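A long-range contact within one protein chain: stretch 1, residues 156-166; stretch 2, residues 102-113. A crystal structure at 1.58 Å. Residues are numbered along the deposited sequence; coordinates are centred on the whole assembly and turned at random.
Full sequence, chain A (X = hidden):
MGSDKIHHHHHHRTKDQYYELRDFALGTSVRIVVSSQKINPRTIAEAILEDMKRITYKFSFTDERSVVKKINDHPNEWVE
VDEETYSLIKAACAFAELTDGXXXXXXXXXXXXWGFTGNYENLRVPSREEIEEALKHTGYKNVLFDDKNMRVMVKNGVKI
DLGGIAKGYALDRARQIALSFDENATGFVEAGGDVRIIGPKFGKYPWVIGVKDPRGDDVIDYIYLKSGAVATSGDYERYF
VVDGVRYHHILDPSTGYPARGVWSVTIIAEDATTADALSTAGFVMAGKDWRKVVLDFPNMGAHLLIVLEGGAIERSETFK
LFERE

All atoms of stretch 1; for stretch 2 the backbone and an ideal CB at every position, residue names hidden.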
# COMPACT_ATOMS: atom_id res chain seq x y z
N ASN A 156 22.91 9.76 1.05
CA ASN A 156 23.27 8.69 1.96
C ASN A 156 22.93 7.31 1.43
O ASN A 156 22.81 6.34 2.19
CB ASN A 156 22.65 8.91 3.34
CG ASN A 156 23.28 10.08 4.05
OD1 ASN A 156 24.50 10.22 4.04
ND2 ASN A 156 22.47 10.95 4.62
N GLY A 157 22.86 7.18 0.12
CA GLY A 157 22.67 5.91 -0.53
C GLY A 157 21.28 5.35 -0.36
O GLY A 157 21.05 4.17 -0.65
N VAL A 158 20.31 6.18 -0.01
CA VAL A 158 18.96 5.61 0.18
C VAL A 158 18.36 5.24 -1.18
O VAL A 158 18.70 5.81 -2.22
CB VAL A 158 17.98 6.47 0.97
CG1 VAL A 158 18.48 6.83 2.33
CG2 VAL A 158 17.59 7.68 0.20
N LYS A 159 17.44 4.28 -1.14
CA LYS A 159 16.67 3.91 -2.28
C LYS A 159 15.18 3.93 -1.89
O LYS A 159 14.78 3.49 -0.82
CB LYS A 159 17.03 2.54 -2.79
CG LYS A 159 18.47 2.50 -3.40
CD LYS A 159 18.69 1.20 -4.10
CE LYS A 159 19.91 1.17 -5.04
NZ LYS A 159 20.07 -0.14 -5.83
N ILE A 160 14.38 4.45 -2.80
CA ILE A 160 12.92 4.62 -2.63
C ILE A 160 12.25 3.33 -3.07
O ILE A 160 12.58 2.77 -4.12
CB ILE A 160 12.43 5.79 -3.50
CG1 ILE A 160 13.04 7.12 -2.99
CG2 ILE A 160 10.94 5.79 -3.61
CD1 ILE A 160 12.90 8.29 -3.92
N ASP A 161 11.29 2.86 -2.30
CA ASP A 161 10.41 1.76 -2.71
C ASP A 161 8.98 2.21 -2.36
O ASP A 161 8.72 2.57 -1.21
CB ASP A 161 10.69 0.43 -2.02
CG ASP A 161 9.72 -0.67 -2.54
OD1 ASP A 161 10.00 -1.31 -3.59
OD2 ASP A 161 8.63 -0.84 -1.95
N LEU A 162 8.10 2.21 -3.36
CA LEU A 162 6.73 2.73 -3.21
C LEU A 162 5.69 1.61 -3.04
O LEU A 162 4.48 1.86 -3.13
CB LEU A 162 6.35 3.63 -4.41
CG LEU A 162 7.17 4.91 -4.55
CD1 LEU A 162 6.76 5.83 -5.66
CD2 LEU A 162 7.15 5.72 -3.24
N GLY A 163 6.13 0.39 -2.71
CA GLY A 163 5.22 -0.72 -2.64
C GLY A 163 4.19 -0.55 -1.53
O GLY A 163 3.12 -1.19 -1.56
N GLY A 164 4.47 0.30 -0.53
CA GLY A 164 3.55 0.49 0.59
C GLY A 164 2.44 1.50 0.31
O GLY A 164 1.55 1.66 1.14
N ILE A 165 2.49 2.17 -0.85
CA ILE A 165 1.52 3.19 -1.20
C ILE A 165 1.00 3.07 -2.64
O ILE A 165 -0.04 3.66 -2.99
CB ILE A 165 2.12 4.64 -0.88
CG1 ILE A 165 1.06 5.71 -0.88
CG2 ILE A 165 3.32 4.95 -1.81
CD1 ILE A 165 1.56 7.07 -0.42
N ALA A 166 1.71 2.33 -3.49
CA ALA A 166 1.43 2.35 -4.93
C ALA A 166 0.10 1.70 -5.28
O ALA A 166 -0.57 2.17 -6.21
CB ALA A 166 2.55 1.64 -5.67
N UNK A 102 7.28 5.41 10.61
CA UNK A 102 6.72 4.04 10.66
C UNK A 102 6.36 3.51 9.26
O UNK A 102 6.68 2.36 8.90
CB UNK A 102 5.48 4.02 11.55
N UNK A 103 5.71 4.36 8.46
CA UNK A 103 5.72 4.20 7.00
C UNK A 103 6.93 5.00 6.51
O UNK A 103 7.08 6.17 6.88
CB UNK A 103 4.42 4.68 6.35
N UNK A 104 7.79 4.38 5.72
CA UNK A 104 8.91 5.10 5.16
C UNK A 104 9.24 4.53 3.79
O UNK A 104 9.61 3.37 3.72
CB UNK A 104 10.12 5.03 6.09
N UNK A 105 9.13 5.35 2.73
CA UNK A 105 9.38 4.86 1.39
C UNK A 105 10.87 4.68 1.11
O UNK A 105 11.22 4.30 0.01
CB UNK A 105 8.77 5.82 0.37
N UNK A 106 11.75 4.91 2.06
CA UNK A 106 13.16 4.64 1.85
C UNK A 106 13.67 3.33 2.48
O UNK A 106 14.83 3.19 2.79
CB UNK A 106 13.97 5.81 2.40
N UNK A 107 12.76 2.38 2.63
CA UNK A 107 13.15 1.01 2.98
C UNK A 107 13.81 0.25 1.81
O UNK A 107 14.11 -0.93 1.95
CB UNK A 107 11.92 0.24 3.46
N UNK A 108 14.09 0.90 0.67
CA UNK A 108 14.61 0.21 -0.47
C UNK A 108 15.91 -0.54 -0.21
O UNK A 108 16.07 -1.67 -0.62
CB UNK A 108 14.81 1.21 -1.61
N UNK A 109 16.91 0.11 0.44
CA UNK A 109 18.16 -0.57 0.70
C UNK A 109 17.97 -1.83 1.57
O UNK A 109 18.64 -2.84 1.37
CB UNK A 109 19.14 0.40 1.38
N UNK A 110 17.08 -1.74 2.56
CA UNK A 110 16.81 -2.89 3.40
C UNK A 110 16.07 -4.00 2.63
O UNK A 110 16.43 -5.18 2.76
CB UNK A 110 15.99 -2.46 4.62
N UNK A 111 15.09 -3.63 1.82
CA UNK A 111 14.34 -4.65 1.01
C UNK A 111 15.34 -5.37 0.10
O UNK A 111 15.30 -6.57 -0.06
CB UNK A 111 13.23 -4.00 0.18
N UNK A 112 16.28 -4.62 -0.45
CA UNK A 112 17.26 -5.19 -1.37
C UNK A 112 18.18 -6.19 -0.62
O UNK A 112 18.48 -7.31 -1.05
CB UNK A 112 18.09 -4.08 -2.02
N UNK A 113 18.56 -5.82 0.60
CA UNK A 113 19.41 -6.64 1.42
C UNK A 113 18.75 -7.95 1.79
O UNK A 113 19.36 -8.99 1.73
CB UNK A 113 19.81 -5.88 2.68

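Positions 102, 110 and 113 are out of reach of stretch 1, which sets no preference. They are A102, L110 and L113.

At 103 the CA-to-CB bond points toward stretch 1, but nothing lies within 5.5 Å of the ideal CB. A long apolar side chain could cross the gap to G164 and I165; leucine, methionine or an aromatic would serve. The residue is F103. Its CZ lies 3.9 Å from I165 CB, and its CE1 is 3.7 Å from G164 O. A CB on G164 would clash with this ring.

At 104 the CB points away, and stretch 1 says little. The position opens a type I turn that ends at 107; aspartate, asparagine or serine is common at such a first position. It is D104. Its OD1 accepts hydrogen bonds from the backbone N and the side chain of 106.

At 105 phi is -75°, which proline tolerates. The ideal CB is 4.0 Å from L162 CD2, so a small apolar group suits. P105 fits: its CB packs 4.1 Å from L162 CD2. The main chain does more. D161 N donates to P105 O at 2.7 Å, nearly straight, and I160 CA approaches the same oxygen at 3.2 Å.

At 106 the ideal CB is 4.3 Å from V158 CB, and 104 is close by in the turn. Valine, serine or threonine would suit. T106 has its CB 4.2 Å from V158 CB, while its OG1 donates to D104 OD1 at 2.6 Å. Water 1 donates to T106 O and accepts from K159 N, linking the stretches.

Position 107 is the N-cap, with CB sideways and no close neighbour in stretch 1. Serine, threonine or aspartate often caps a helix, but V107 is found.

At 108 an ideal CB would sit 2.4 Å from K159 O. The clash calls for glycine, although the helical phi/psi does not. G108 lets the backbones close to 4.6 Å between K159 CA and G108 CA. Its N makes a weak hydrogen bond to K159 O at 3.1 Å.

At 109 the CB points sideways, but G157 O is an acceptor for a long donor such as lysine or arginine. R109 curls back, chi1 to chi3 all m, and NH1 donates to G157 O at 2.9 Å.

At 111 the CB points toward stretch 1, with space before D161. A medium or long side chain would fit. L111 brings CD1 to 3.8 Å from D161 CG.

At 112 the CB also points toward stretch 1, and the amine of K159 invites an acid. In E112, OE2 forms a salt bridge with K159 NZ at 2.7 Å.

Stretch 2 (102-113) AFDPTVGRLLEL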
# COMPACT_ATOMS: atom_id res chain seq x y z
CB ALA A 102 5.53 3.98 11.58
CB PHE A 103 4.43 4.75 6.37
CG PHE A 103 4.48 4.80 4.88
CD1 PHE A 103 4.14 3.70 4.11
CD2 PHE A 103 4.90 5.95 4.23
CE1 PHE A 103 4.18 3.79 2.72
CE2 PHE A 103 4.96 6.02 2.82
CZ PHE A 103 4.64 4.93 2.09
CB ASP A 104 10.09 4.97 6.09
CG ASP A 104 11.22 5.94 5.74
OD1 ASP A 104 11.38 6.19 4.54
OD2 ASP A 104 11.94 6.47 6.65
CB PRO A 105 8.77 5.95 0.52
CG PRO A 105 8.98 7.17 1.25
CD PRO A 105 8.79 6.78 2.71
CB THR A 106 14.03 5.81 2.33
OG1 THR A 106 13.88 5.93 3.74
CG2 THR A 106 13.62 7.13 1.63
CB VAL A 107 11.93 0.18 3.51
CG1 VAL A 107 11.49 0.69 4.89
CG2 VAL A 107 10.81 0.23 2.56
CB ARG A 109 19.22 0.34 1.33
CG ARG A 109 19.76 1.42 0.42
CD ARG A 109 20.63 0.96 -0.68
NE ARG A 109 21.83 0.34 -0.15
CZ ARG A 109 22.97 0.98 0.19
NH1 ARG A 109 23.06 2.28 0.07
NH2 ARG A 109 24.03 0.28 0.60
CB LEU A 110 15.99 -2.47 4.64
CG LEU A 110 16.76 -1.75 5.72
CD1 LEU A 110 15.78 -1.02 6.60
CD2 LEU A 110 17.62 -2.74 6.53
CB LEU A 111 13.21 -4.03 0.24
CG LEU A 111 12.11 -3.51 1.16
CD1 LEU A 111 11.15 -2.69 0.36
CD2 LEU A 111 11.36 -4.64 1.81
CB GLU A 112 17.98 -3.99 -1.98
CG GLU A 112 18.82 -4.22 -3.11
CD GLU A 112 19.51 -2.90 -3.49
OE1 GLU A 112 20.19 -2.30 -2.63
OE2 GLU A 112 19.37 -2.50 -4.64
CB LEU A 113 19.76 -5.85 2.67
CG LEU A 113 20.89 -6.33 3.57
CD1 LEU A 113 22.24 -6.10 2.86
CD2 LEU A 113 20.79 -5.63 4.93
O HOH W 1 17.09 2.98 1.47
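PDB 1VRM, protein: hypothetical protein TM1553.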